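Local coordinates for nucleotidyltransferase-like protein (Exiguobacterium sibiricum, PDB 3C18), which is of unestablished function but is probably related to the nucleotidyltransferases, with an added substrate-binding-like domain and a helix-turn-helix domain, at residues R119-Q122 / M123-F127; D102-T105 / D106-K109; E199-E202 / Q203-L207. All coordinates share one frame; numbering follows the deposited sequence. Where two conformers were deposited one is given.

Interaction 1: residues R119-Q122 / M123-F127; sequences RCLQ and MSLSF
The carbonyls of R119, C120, L121 and Q122 accept from the amides of M123, S124, L125 and S126, which makes a regular alpha-helical run inside helix 116-142. In the first of these bonds M123 N reaches R119 O at 3.0 Å. M123, a selenomethionine here, carries most of the side-chain contact. Its CG passes close to R119 O, at 3.3 Å. The chain then bends at its last torsion (chi3 -68°), which sets CE over one face of the R119 guanidinium, 3.7 Å from NH1. SE lies equally near that nitrogen. The same methyl also meets the sulfur of C120, with CE 3.7 Å from SG. The M123 methyl thus touches both a charged group and a thiol about one turn earlier. R119 bends at chi3 (64°) as it comes round to M123. Its guanidinium nitrogens have partners elsewhere: NH2 forms a salt bridge with E116 and NH1 donates to the carbonyl of L166, a residue that also packs on M123. On another side of the helix L121 and L125 cross at a slant, with L121 CG 4.0 Å from L125 CD1. L81 touches both leucines, and Y226 of helix 220-231 touches L121, C120 and S124. Two polar ends in this buried stretch have partners farther off: Q122 NE2 donates to I80 O, and S124 OG is bonded to G223 O. The helix therefore joins neighbouring parts of the fold through both apolar packing and specific polar bonds, while the selenomethionine covers one face of a guanidinium whose terminal nitrogens are bonded to E116 and L166.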
ATOM      1  N   ARG A 119      13.913  12.720  -3.720  1.00 30.89           N
ATOM      2  CA  ARG A 119      14.718  11.542  -3.468  1.00 29.03           C
ATOM      3  C   ARG A 119      14.774  11.237  -1.994  1.00 30.24           C
ATOM      4  O   ARG A 119      14.679  10.085  -1.575  1.00 29.05           O
ATOM      5  CB  ARG A 119      16.139  11.701  -3.981  1.00 30.72           C
ATOM      6  CG  ARG A 119      16.902  10.404  -3.875  1.00 33.83           C
ATOM      7  CD  ARG A 119      18.202  10.441  -4.677  1.00 32.30           C
ATOM      8  NE  ARG A 119      19.089  11.440  -4.131  1.00 39.44           N
ATOM      9  CZ  ARG A 119      20.006  11.197  -3.203  1.00 45.52           C
ATOM     10  NH1 ARG A 119      20.183   9.974  -2.724  1.00 42.34           N
ATOM     11  NH2 ARG A 119      20.759  12.187  -2.769  1.00 48.38           N
ATOM     12  N   CYS A 120      14.934  12.287  -1.205  1.00 30.74           N
ATOM     13  CA  CYS A 120      15.103  12.135   0.254  1.00 29.97           C
ATOM     14  C   CYS A 120      13.827  11.668   0.885  1.00 26.80           C
ATOM     15  O   CYS A 120      13.852  10.875   1.815  1.00 27.93           O
ATOM     16  CB  CYS A 120      15.592  13.427   0.917  1.00 34.25           C
ATOM     17  SG  CYS A 120      17.356  13.686   0.545  1.00 40.83           S
ATOM     18  N   LEU A 121      12.708  12.134   0.354  1.00 26.23           N
ATOM     19  CA  LEU A 121      11.386  11.715   0.868  1.00 26.23           C
ATOM     20  C   LEU A 121      11.176  10.240   0.574  1.00 28.86           C
ATOM     21  O   LEU A 121      10.700   9.471   1.412  1.00 30.41           O
ATOM     22  CB  LEU A 121      10.258  12.529   0.222  1.00 27.50           C
ATOM     23  CG  LEU A 121       8.844  12.068   0.591  1.00 27.96           C
ATOM     24  CD1 LEU A 121       8.678  11.938   2.086  1.00 25.83           C
ATOM     25  CD2 LEU A 121       7.814  12.997  -0.019  1.00 25.43           C
ATOM     26  N   GLN A 122      11.552   9.849  -0.632  1.00 28.60           N
ATOM     27  CA  GLN A 122      11.462   8.433  -1.037  1.00 25.14           C
ATOM     28  C   GLN A 122      12.346   7.529  -0.167  1.00 28.54           C
ATOM     29  O   GLN A 122      12.011   6.370   0.111  1.00 29.72           O
ATOM     30  CB  GLN A 122      11.785   8.292  -2.508  1.00 27.88           C
ATOM     31  CG  GLN A 122      10.640   8.816  -3.418  1.00 27.63           C
ATOM     32  CD  GLN A 122      10.927   8.662  -4.867  1.00 28.13           C
ATOM     33  OE1 GLN A 122      11.531   7.661  -5.287  1.00 27.88           O
ATOM     34  NE2 GLN A 122      10.473   9.650  -5.681  1.00 28.83           N
HETATM   35  N   MSE A 123      13.490   8.066   0.255  1.00 31.25           N
HETATM   36  CA  MSE A 123      14.433   7.314   1.067  1.00 26.68           C
HETATM   37  C   MSE A 123      13.854   7.126   2.436  1.00 28.89           C
HETATM   38  O   MSE A 123      13.957   6.059   2.994  1.00 27.06           O
HETATM   39  CB  MSE A 123      15.827   7.952   1.126  1.00 29.61           C
HETATM   40  CG  MSE A 123      16.595   7.823  -0.145  1.00 30.30           C
HETATM   41 SE   MSE A 123      18.476   8.245   0.066  0.75 33.39          SE
HETATM   42  CE  MSE A 123      18.336  10.142   0.432  1.00 34.90           C
ATOM     43  N   SER A 124      13.165   8.126   2.960  1.00 26.81           N
ATOM     44  CA  SER A 124      12.534   7.988   4.292  1.00 24.85           C
ATOM     45  C   SER A 124      11.382   7.000   4.242  1.00 25.75           C
ATOM     46  O   SER A 124      11.170   6.258   5.155  1.00 26.90           O
ATOM     47  CB  SER A 124      12.042   9.324   4.842  1.00 28.46           C
ATOM     48  OG  SER A 124      13.141  10.212   5.118  1.00 36.90           O
ATOM     49  N   LEU A 125      10.635   7.008   3.147  1.00 25.17           N
ATOM     50  CA  LEU A 125       9.520   6.073   2.976  1.00 26.34           C
ATOM     51  C   LEU A 125      10.010   4.635   2.846  1.00 25.00           C
ATOM     52  O   LEU A 125       9.429   3.728   3.378  1.00 26.86           O
ATOM     53  CB  LEU A 125       8.634   6.478   1.793  1.00 26.68           C
ATOM     54  CG  LEU A 125       7.848   7.795   2.040  1.00 29.78           C
ATOM     55  CD1 LEU A 125       7.245   8.416   0.754  1.00 25.09           C
ATOM     56  CD2 LEU A 125       6.732   7.517   3.043  1.00 30.86           C
ATOM     57  N   SER A 126      11.131   4.444   2.173  1.00 24.19           N
ATOM     58  CA  SER A 126      11.707   3.105   1.992  0.50 23.24           C
ATOM     59  C   SER A 126      12.279   2.597   3.309  1.00 22.45           C
ATOM     60  O   SER A 126      12.076   1.442   3.741  1.00 27.32           O
ATOM     61  CB  SER A 126      12.807   3.178   0.924  0.50 24.62           C
ATOM     62  OG  SER A 126      13.306   1.903   0.601  0.50 23.52           O
ATOM     63  N   PHE A 127      12.982   3.489   3.967  1.00 21.95           N
ATOM     64  CA  PHE A 127      13.593   3.188   5.246  1.00 23.67           C
ATOM     65  C   PHE A 127      12.503   2.866   6.276  1.00 24.56           C
ATOM     66  O   PHE A 127      12.623   1.955   7.098  1.00 27.98           O
ATOM     67  CB  PHE A 127      14.424   4.377   5.747  1.00 24.47           C
ATOM     68  CG  PHE A 127      15.168   4.083   7.001  1.00 30.48           C
ATOM     69  CD1 PHE A 127      16.423   3.494   6.941  1.00 29.90           C
ATOM     70  CD2 PHE A 127      14.609   4.358   8.249  1.00 30.21           C
ATOM     71  CE1 PHE A 127      17.117   3.179   8.103  1.00 32.47           C
ATOM     72  CE2 PHE A 127      15.305   4.041   9.429  1.00 25.34           C
ATOM     73  CZ  PHE A 127      16.561   3.449   9.347  1.00 32.68           C
TER

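Interaction 2: residues D102-T105 / D106-K109; sequences DYLT and DLKK
L107 and Y103 run alongside each other, one turn apart on helix 103-110. L107 CB starts against the backbone, 3.2 Å from Y103 O. This carbonyl also accepts from L107 N. CG stands anti to the backbone N (chi1 -175°) and directs the branch along the tyrosine. CD2 does the touching at the tip: it is 3.4 Å from Y103 OH and 3.7 Å from Y103 CZ. It also approaches L104 CD2 more loosely, at 4.4 Å. L75 of helix 72-81 packs on both Y103 and L107. L104 faces I23, I45 and I96 of the mixed sheet, so the first turn of this short helix lies against the sheet of the nucleotidyltransferase-like region. D102 is the N-cap residue, but its side chain makes no capping bond. Its carbonyl O accepts from D106 N at 2.9 Å, in a nearly straight bond of 163°. T105 and K109 are neighbours on a more exposed side. The extended lysine passes T105 O and brings NZ to 3.6 Å from T105 CG2, an apolar methyl. T105 OG1 is hydrogen-bonded to E99, while K108 leads away and its NZ donates to the carbonyls of V91 and G94.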
ATOM      1  N   ASP A 102       2.720  24.471 -22.255  1.00 43.10           N
ATOM      2  CA  ASP A 102       3.912  23.642 -22.405  1.00 43.64           C
ATOM      3  C   ASP A 102       4.000  22.623 -21.268  1.00 43.44           C
ATOM      4  O   ASP A 102       5.060  22.115 -20.931  1.00 44.08           O
ATOM      5  CB  ASP A 102       5.155  24.518 -22.406  1.00 46.00           C
ATOM      6  CG  ASP A 102       5.290  25.335 -23.682  1.00 57.47           C
ATOM      7  OD1 ASP A 102       4.911  24.823 -24.767  1.00 63.46           O
ATOM      8  OD2 ASP A 102       5.785  26.490 -23.601  1.00 72.31           O
ATOM      9  N   TYR A 103       2.851  22.339 -20.684  1.00 40.48           N
ATOM     10  CA  TYR A 103       2.789  21.428 -19.546  1.00 37.52           C
ATOM     11  C   TYR A 103       3.531  20.096 -19.773  1.00 35.11           C
ATOM     12  O   TYR A 103       4.338  19.653 -18.940  1.00 35.01           O
ATOM     13  CB  TYR A 103       1.343  21.200 -19.117  1.00 35.77           C
ATOM     14  CG  TYR A 103       1.223  20.068 -18.131  1.00 39.18           C
ATOM     15  CD1 TYR A 103       1.489  20.273 -16.784  1.00 40.18           C
ATOM     16  CD2 TYR A 103       0.872  18.787 -18.550  1.00 36.02           C
ATOM     17  CE1 TYR A 103       1.410  19.250 -15.882  1.00 32.26           C
ATOM     18  CE2 TYR A 103       0.802  17.757 -17.662  1.00 26.70           C
ATOM     19  CZ  TYR A 103       1.068  17.990 -16.313  1.00 32.78           C
ATOM     20  OH  TYR A 103       0.989  16.965 -15.382  1.00 41.67           O
ATOM     21  N   LEU A 104       3.282  19.471 -20.908  1.00 33.31           N
ATOM     22  CA  LEU A 104       3.846  18.137 -21.175  1.00 33.99           C
ATOM     23  C   LEU A 104       5.283  18.228 -21.661  1.00 34.96           C
ATOM     24  O   LEU A 104       6.079  17.346 -21.397  1.00 34.16           O
ATOM     25  CB  LEU A 104       3.015  17.331 -22.160  1.00 33.67           C
ATOM     26  CG  LEU A 104       1.739  16.753 -21.584  1.00 33.89           C
ATOM     27  CD1 LEU A 104       0.900  16.127 -22.698  1.00 34.75           C
ATOM     28  CD2 LEU A 104       2.063  15.724 -20.488  1.00 31.63           C
ATOM     29  N   THR A 105       5.609  19.300 -22.368  1.00 37.13           N
ATOM     30  CA  THR A 105       6.977  19.470 -22.882  1.00 38.38           C
ATOM     31  C   THR A 105       7.930  19.674 -21.709  1.00 39.44           C
ATOM     32  O   THR A 105       9.022  19.107 -21.657  1.00 41.44           O
ATOM     33  CB  THR A 105       7.092  20.639 -23.906  1.00 41.11           C
ATOM     34  OG1 THR A 105       6.468  20.245 -25.138  1.00 39.33           O
ATOM     35  CG2 THR A 105       8.564  20.989 -24.171  1.00 37.89           C
ATOM     36  N   ASP A 106       7.468  20.452 -20.742  1.00 38.65           N
ATOM     37  CA  ASP A 106       8.253  20.751 -19.549  1.00 37.11           C
ATOM     38  C   ASP A 106       8.351  19.517 -18.679  1.00 37.57           C
ATOM     39  O   ASP A 106       9.367  19.277 -18.046  1.00 37.15           O
ATOM     40  CB  ASP A 106       7.588  21.834 -18.693  1.00 39.14           C
ATOM     41  CG  ASP A 106       7.665  23.204 -19.311  1.00 44.88           C
ATOM     42  OD1 ASP A 106       8.310  23.354 -20.382  1.00 55.08           O
ATOM     43  OD2 ASP A 106       7.077  24.134 -18.704  1.00 52.07           O
ATOM     44  N   LEU A 107       7.260  18.760 -18.634  1.00 37.31           N
ATOM     45  CA  LEU A 107       7.165  17.574 -17.755  1.00 35.30           C
ATOM     46  C   LEU A 107       8.191  16.521 -18.194  1.00 36.31           C
ATOM     47  O   LEU A 107       8.875  15.892 -17.376  1.00 36.23           O
ATOM     48  CB  LEU A 107       5.728  17.015 -17.734  1.00 36.79           C
ATOM     49  CG  LEU A 107       5.448  15.858 -16.775  1.00 36.49           C
ATOM     50  CD1 LEU A 107       6.194  16.075 -15.516  1.00 39.27           C
ATOM     51  CD2 LEU A 107       3.976  15.699 -16.473  1.00 38.38           C
ATOM     52  N   LYS A 108       8.302  16.363 -19.504  1.00 36.05           N
ATOM     53  CA  LYS A 108       9.236  15.396 -20.109  1.00 37.57           C
ATOM     54  C   LYS A 108      10.688  15.700 -19.705  1.00 40.10           C
ATOM     55  O   LYS A 108      11.510  14.792 -19.461  1.00 37.21           O
ATOM     56  CB  LYS A 108       9.109  15.391 -21.648  1.00 39.12           C
ATOM     57  CG  LYS A 108       8.225  14.269 -22.210  1.00 41.83           C
ATOM     58  CD  LYS A 108       7.460  14.730 -23.431  1.00 42.89           C
ATOM     59  CE  LYS A 108       7.340  13.672 -24.499  1.00 37.85           C
ATOM     60  NZ  LYS A 108       7.035  12.298 -24.066  1.00 40.18           N
ATOM     61  N   LYS A 109      10.971  17.003 -19.633  1.00 42.24           N
ATOM     62  CA  LYS A 109      12.299  17.518 -19.253  1.00 41.64           C
ATOM     63  C   LYS A 109      12.548  17.282 -17.780  1.00 41.15           C
ATOM     64  O   LYS A 109      13.600  16.784 -17.379  1.00 38.01           O
ATOM     65  CB  LYS A 109      12.438  19.013 -19.566  1.00 42.47           C
ATOM     66  CG  LYS A 109      12.644  19.293 -21.041  1.00 48.76           C
ATOM     67  CD  LYS A 109      12.321  20.746 -21.421  1.00 54.99           C
ATOM     68  CE  LYS A 109      12.321  20.933 -22.950  1.00 56.88           C
ATOM     69  NZ  LYS A 109      11.857  22.288 -23.378  1.00 60.44           N
TER

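Interaction 3: residues E199-E202 / Q203-L207; sequences ETLE and QRIHL
R204 reaches back past the start of its own helix and donates from NH2 to the carbonyl O of E199. The bond is short and almost straight, 2.8 Å with an angle of 172° at the hydrogen. The acceptor lies in the guanidinium plane. R204 CG sits between the backbone N and the carbonyl carbon (chi1 70°), and this places it 3.2 Å from L201 O. A bend at chi3 then brings the guanidinium to E199 O. R204 N donates separately to T200 O. The other terminal nitrogen, NH1, makes a weak bond with L195 O of the second subunit, and L196 of that subunit packs on the arginine. T200 is the N-cap of helix 201-218. Its OG1 accepts from Q203 N at 3.1 Å, which satisfies an amide of the first turn. OG1 also lies 3.4 Å from Q203 CB. Just before the cap in sequence, E199 has Q203 lying along it. E199 CB lies 3.9 Å from Q203 CG; the bend at chi2 (-85°) brings E199 CD to the same distance from it. The contact is made through the aliphatic parts; the carboxylate and amide planes are well turned from each other. E199 OE2 comes 4.1 Å from L207 CD1, a loose approach of two side chains set roughly perpendicular. On the buried side L201 and I205 meet at a slant, with L201 CG 3.8 Å from I205 CD1. I205 CG1 passes close to L201 O on the way. L201 also packs on Y146, Y147 and Y150 of helix 146-167.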
ATOM      1  N   GLU A 199      21.479 -23.510   5.038  1.00 45.54           N
ATOM      2  CA  GLU A 199      21.297 -23.608   6.493  1.00 44.15           C
ATOM      3  C   GLU A 199      19.847 -24.001   6.743  1.00 41.32           C
ATOM      4  O   GLU A 199      19.051 -24.090   5.812  1.00 41.52           O
ATOM      5  CB  GLU A 199      21.593 -22.291   7.236  1.00 44.85           C
ATOM      6  CG  GLU A 199      22.935 -21.659   6.961  1.00 48.43           C
ATOM      7  CD  GLU A 199      24.052 -22.195   7.819  1.00 55.48           C
ATOM      8  OE1 GLU A 199      24.012 -23.379   8.200  1.00 60.58           O
ATOM      9  OE2 GLU A 199      24.985 -21.418   8.113  1.00 67.83           O
ATOM     10  N   THR A 200      19.518 -24.206   8.015  1.00 37.53           N
ATOM     11  CA  THR A 200      18.146 -24.490   8.411  1.00 34.92           C
ATOM     12  C   THR A 200      17.335 -23.218   8.212  1.00 34.35           C
ATOM     13  O   THR A 200      17.872 -22.139   8.043  1.00 34.23           O
ATOM     14  CB  THR A 200      18.027 -24.963   9.877  1.00 35.33           C
ATOM     15  OG1 THR A 200      18.399 -23.913  10.757  1.00 30.98           O
ATOM     16  CG2 THR A 200      18.904 -26.170  10.166  1.00 29.32           C
ATOM     17  N   LEU A 201      16.023 -23.363   8.199  1.00 33.95           N
ATOM     18  CA  LEU A 201      15.141 -22.217   8.040  1.00 30.78           C
ATOM     19  C   LEU A 201      15.466 -21.192   9.122  1.00 31.99           C
ATOM     20  O   LEU A 201      15.634 -19.979   8.864  1.00 31.12           O
ATOM     21  CB  LEU A 201      13.660 -22.669   8.082  1.00 31.64           C
ATOM     22  CG  LEU A 201      12.658 -21.529   7.945  1.00 33.19           C
ATOM     23  CD1 LEU A 201      12.832 -20.822   6.605  1.00 34.08           C
ATOM     24  CD2 LEU A 201      11.228 -22.019   8.133  1.00 30.17           C
ATOM     25  N   GLU A 202      15.572 -21.686  10.346  1.00 28.04           N
ATOM     26  CA  GLU A 202      15.787 -20.826  11.502  1.00 28.73           C
ATOM     27  C   GLU A 202      17.096 -20.075  11.356  1.00 29.46           C
ATOM     28  O   GLU A 202      17.175 -18.875  11.580  1.00 30.67           O
ATOM     29  CB  GLU A 202      15.809 -21.626  12.825  1.00 30.48           C
ATOM     30  CG  GLU A 202      14.494 -22.251  13.187  1.00 36.46           C
ATOM     31  CD  GLU A 202      14.336 -23.683  12.633  1.00 44.84           C
ATOM     32  OE1 GLU A 202      15.043 -24.027  11.673  1.00 38.38           O
ATOM     33  OE2 GLU A 202      13.495 -24.456  13.145  1.00 45.95           O
ATOM     34  N   GLN A 203      18.135 -20.810  11.002  1.00 31.20           N
ATOM     35  CA  GLN A 203      19.452 -20.225  10.917  1.00 32.42           C
ATOM     36  C   GLN A 203      19.506 -19.183   9.814  1.00 31.92           C
ATOM     37  O   GLN A 203      20.042 -18.090  10.016  1.00 29.23           O
ATOM     38  CB  GLN A 203      20.517 -21.288  10.708  1.00 34.08           C
ATOM     39  CG  GLN A 203      21.907 -20.729  10.788  1.00 44.72           C
ATOM     40  CD  GLN A 203      22.267 -20.262  12.187  1.00 55.69           C
ATOM     41  OE1 GLN A 203      22.101 -21.000  13.155  1.00 69.35           O
ATOM     42  NE2 GLN A 203      22.782 -19.040  12.299  1.00 52.20           N
ATOM     43  N   ARG A 204      18.925 -19.487   8.663  1.00 31.31           N
ATOM     44  CA  ARG A 204      19.054 -18.534   7.532  1.00 28.79           C
ATOM     45  C   ARG A 204      18.310 -17.228   7.870  1.00 30.86           C
ATOM     46  O   ARG A 204      18.767 -16.135   7.555  1.00 30.34           O
ATOM     47  CB  ARG A 204      18.606 -19.127   6.215  1.00 27.62           C
ATOM     48  CG  ARG A 204      17.120 -19.330   6.152  1.00 34.82           C
ATOM     49  CD  ARG A 204      16.715 -19.956   4.823  1.00 36.86           C
ATOM     50  NE  ARG A 204      17.302 -21.268   4.652  1.00 33.97           N
ATOM     51  CZ  ARG A 204      17.174 -21.976   3.555  1.00 38.00           C
ATOM     52  NH1 ARG A 204      16.497 -21.482   2.537  1.00 42.45           N
ATOM     53  NH2 ARG A 204      17.732 -23.167   3.471  1.00 42.07           N
ATOM     54  N   ILE A 205      17.185 -17.357   8.547  1.00 26.56           N
ATOM     55  CA  ILE A 205      16.415 -16.174   8.955  1.00 27.90           C
ATOM     56  C   ILE A 205      17.189 -15.373   9.976  1.00 26.89           C
ATOM     57  O   ILE A 205      17.200 -14.161   9.982  1.00 25.87           O
ATOM     58  CB  ILE A 205      15.009 -16.554   9.584  1.00 25.63           C
ATOM     59  CG1 ILE A 205      14.109 -17.248   8.568  1.00 28.38           C
ATOM     60  CG2 ILE A 205      14.310 -15.337  10.133  1.00 28.04           C
ATOM     61  CD1 ILE A 205      12.904 -17.922   9.213  1.00 28.49           C
ATOM     62  N   HIS A 206      17.818 -16.074  10.890  1.00 26.20           N
ATOM     63  CA  HIS A 206      18.554 -15.431  11.979  1.00 28.35           C
ATOM     64  C   HIS A 206      19.748 -14.652  11.412  1.00 28.81           C
ATOM     65  O   HIS A 206      20.066 -13.539  11.833  1.00 25.93           O
ATOM     66  CB  HIS A 206      19.080 -16.500  12.937  1.00 29.19           C
ATOM     67  CG  HIS A 206      19.995 -15.969  13.992  1.00 34.14           C
ATOM     68  ND1 HIS A 206      19.549 -15.164  15.027  1.00 41.38           N
ATOM     69  CD2 HIS A 206      21.321 -16.151  14.190  1.00 37.52           C
ATOM     70  CE1 HIS A 206      20.568 -14.861  15.805  1.00 46.30           C
ATOM     71  NE2 HIS A 206      21.654 -15.442  15.317  1.00 40.31           N
ATOM     72  N   LEU A 207      20.429 -15.289  10.468  1.00 28.06           N
ATOM     73  CA  LEU A 207      21.583 -14.657   9.800  1.00 27.62           C
ATOM     74  C   LEU A 207      21.161 -13.414   8.985  1.00 28.76           C
ATOM     75  O   LEU A 207      21.834 -12.373   8.968  1.00 27.39           O
ATOM     76  CB  LEU A 207      22.255 -15.661   8.888  1.00 29.49           C
ATOM     77  CG  LEU A 207      23.094 -16.729   9.572  1.00 35.98           C
ATOM     78  CD1 LEU A 207      23.819 -17.500   8.477  1.00 39.59           C
ATOM     79  CD2 LEU A 207      24.081 -16.109  10.556  1.00 34.53           C
TER

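How the interactions relate
Interaction 1 lies inside one helix; interactions 2 and 3 sit at the starts of helices, and none of the three touches another. Interaction 2 comes first in the chain, on helix 103-110 of the nucleotidyltransferase-like region. Interaction 1 follows on the next helix, 116-142, close to the centre of the chain. Their centres are about 25 Å apart, and their nearest atoms about 13 Å. Interaction 3 opens helix 201-218, with its centre about 29 Å from that of interaction 1. Interactions 1 and 3 both pack on helix 146-167, interaction 1 through L163 and L166, interaction 3 through Y146, Y147 and Y150. Interactions 2 and 3 lie on opposite sides of the chain's centre, about 50 Å apart between centres. Of the three, only interaction 3 meets the second subunit.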